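Local atomic coordinates of citrate lyase subunit beta-like protein (Mycobacterium tuberculosis H37Rv, PDB entry 6CHU), a protein that binds one magnesium ion per subunit and probably acts as a carbon-carbon lyase of the HpcH/HpaI aldolase family, working as a homotrimer. Residues 21-26 against 41-46. Residues are numbered along the deposited sequence; the frame is centred on the assembly and turned at random.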
loop_
_atom_site.group_PDB
_atom_site.type_symbol
_atom_site.label_atom_id
_atom_site.label_comp_id
_atom_site.label_asym_id
_atom_site.label_seq_id
_atom_site.Cartn_x
_atom_site.Cartn_y
_atom_site.Cartn_z
ATOM N N CYS A 21 -24.518 -15.861 8.818
ATOM C CA CYS A 21 -25.569 -16.360 9.702
ATOM C C CYS A 21 -24.886 -17.191 10.779
ATOM O O CYS A 21 -24.241 -18.209 10.452
ATOM C CB CYS A 21 -26.599 -17.189 8.928
ATOM S SG CYS A 21 -27.962 -17.841 9.914
ATOM N N PRO A 22 -24.967 -16.800 12.050
ATOM C CA PRO A 22 -24.394 -17.634 13.121
ATOM C C PRO A 22 -24.970 -19.044 13.081
ATOM O O PRO A 22 -26.189 -19.235 13.028
ATOM C CB PRO A 22 -24.802 -16.902 14.406
ATOM C CG PRO A 22 -25.131 -15.508 13.974
ATOM C CD PRO A 22 -25.657 -15.608 12.577
ATOM N N ALA A 23 -24.079 -20.041 13.126
ATOM C CA ALA A 23 -24.508 -21.428 12.969
ATOM C C ALA A 23 -25.235 -21.987 14.186
ATOM O O ALA A 23 -25.767 -23.097 14.095
ATOM C CB ALA A 23 -23.308 -22.326 12.639
ATOM N N ASP A 24 -25.275 -21.274 15.316
ATOM C CA ASP A 24 -26.089 -21.720 16.441
ATOM C C ASP A 24 -27.521 -21.210 16.358
ATOM O O ASP A 24 -28.277 -21.344 17.325
ATOM C CB ASP A 24 -25.453 -21.308 17.777
ATOM C CG ASP A 24 -25.486 -19.815 18.019
ATOM O OD1 ASP A 24 -25.495 -19.041 17.040
ATOM O OD2 ASP A 24 -25.483 -19.412 19.200
ATOM N N ARG A 25 -27.923 -20.658 15.216
ATOM C CA ARG A 25 -29.304 -20.238 14.982
ATOM C C ARG A 25 -29.872 -20.958 13.759
ATOM O O ARG A 25 -30.196 -20.322 12.746
ATOM C CB ARG A 25 -29.372 -18.722 14.810
ATOM C CG ARG A 25 -28.902 -17.948 16.041
ATOM C CD ARG A 25 -28.826 -16.444 15.780
ATOM N NE ARG A 25 -30.087 -15.911 15.266
ATOM C CZ ARG A 25 -31.127 -15.573 16.025
ATOM N NH1 ARG A 25 -31.066 -15.711 17.342
ATOM N NH2 ARG A 25 -32.230 -15.097 15.461
ATOM N N PRO A 26 -29.999 -22.291 13.818
ATOM C CA PRO A 26 -30.538 -23.029 12.660
ATOM C C PRO A 26 -31.945 -22.616 12.274
ATOM O O PRO A 26 -32.340 -22.794 11.115
ATOM C CB PRO A 26 -30.495 -24.490 13.129
ATOM C CG PRO A 26 -30.599 -24.404 14.613
ATOM C CD PRO A 26 -29.801 -23.177 14.980
ATOM N N LEU A 41 -22.237 -19.733 6.896
ATOM C CA LEU A 41 -22.610 -20.275 8.198
ATOM C C LEU A 41 -21.390 -20.166 9.100
ATOM O O LEU A 41 -20.305 -20.651 8.752
ATOM C CB LEU A 41 -23.109 -21.716 8.086
ATOM C CG LEU A 41 -24.434 -21.915 7.336
ATOM C CD1 LEU A 41 -24.704 -23.406 7.106
ATOM C CD2 LEU A 41 -25.626 -21.278 8.067
ATOM N N ASP A 42 -21.554 -19.491 10.233
ATOM C CA ASP A 42 -20.429 -18.992 11.007
ATOM C C ASP A 42 -20.226 -19.838 12.255
ATOM O O ASP A 42 -21.126 -19.938 13.095
ATOM C CB ASP A 42 -20.658 -17.532 11.384
ATOM C CG ASP A 42 -19.414 -16.873 11.918
ATOM O OD1 ASP A 42 -18.313 -17.472 11.791
ATOM O OD2 ASP A 42 -19.538 -15.752 12.457
ATOM N N LEU A 43 -19.036 -20.424 12.382
ATOM C CA LEU A 43 -18.608 -21.073 13.614
ATOM C C LEU A 43 -17.648 -20.209 14.425
ATOM O O LEU A 43 -17.289 -20.590 15.551
ATOM C CB LEU A 43 -17.934 -22.420 13.299
ATOM C CG LEU A 43 -18.749 -23.438 12.498
ATOM C CD1 LEU A 43 -17.822 -24.606 12.091
ATOM C CD2 LEU A 43 -19.929 -23.951 13.310
ATOM N N GLU A 44 -17.231 -19.056 13.894
ATOM C CA GLU A 44 -16.265 -18.219 14.601
ATOM C C GLU A 44 -16.965 -17.080 15.346
ATOM O O GLU A 44 -17.820 -17.333 16.199
ATOM C CB GLU A 44 -15.187 -17.688 13.642
ATOM C CG GLU A 44 -13.898 -17.242 14.370
ATOM C CD GLU A 44 -13.380 -15.874 13.935
ATOM O OE1 GLU A 44 -14.154 -15.072 13.371
ATOM O OE2 GLU A 44 -12.176 -15.607 14.157
ATOM N N ASP A 45 -16.616 -15.824 15.048
ATOM C CA ASP A 45 -16.961 -14.743 15.969
ATOM C C ASP A 45 -18.462 -14.514 16.105
ATOM O O ASP A 45 -18.893 -13.938 17.110
ATOM C CB ASP A 45 -16.259 -13.449 15.554
ATOM C CG ASP A 45 -14.825 -13.416 16.015
ATOM O OD1 ASP A 45 -14.432 -14.355 16.754
ATOM O OD2 ASP A 45 -14.093 -12.478 15.635
ATOM N N GLY A 46 -19.267 -14.969 15.151
ATOM C CA GLY A 46 -20.706 -14.830 15.313
ATOM C C GLY A 46 -21.321 -15.721 16.376
ATOM O O GLY A 46 -22.491 -15.516 16.718
HETATM O O HOH W 1 -25.221 -16.516 17.798
#
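Leu41 pairs with Cys21 in a parallel bridge between strands 38-42 and 17-22, and on the face their side chains share, Leu41 CD2 lies 4.3 Å from Cys21 CB; Phe29 of helix 29-35, which links the two strands, packs against both. Leu41 CA also makes a C-H...O contact with Cys21 O, the oxygen that accepts a hydrogen bond from Asp42 N at 3.0 Å. Asp42 O then accepts from Ala23 N, again at 3.0 Å, closing the ladder just where the 21-26 chain leaves the strand in a type I turn from Pro22 to Arg25. With CG anti to the backbone N (chi1 -167°), beside its own carbonyl carbon, the carboxylate of Asp42 is carried toward the loop that follows: OD1 receives Glu44 N at 2.8 Å in an Asx turn, OD2 receives Gly46 N, and both donors come from above the carboxylate plane. OD1 is also salt-bridged to Arg72, a substrate-binding residue. The bond from CA to CB of Leu43 points away from 21-26, yet its CD2 returns to within 3.8 Å of Ala23 CB. Gly46 O rests 3.6 Å from Pro22 CB and accepts from a water that also donates to Asp24 OD1. Neighbouring first and second strands of a beta-alpha-beta unit meet here at the C-terminal, active-site end of a TIM barrel.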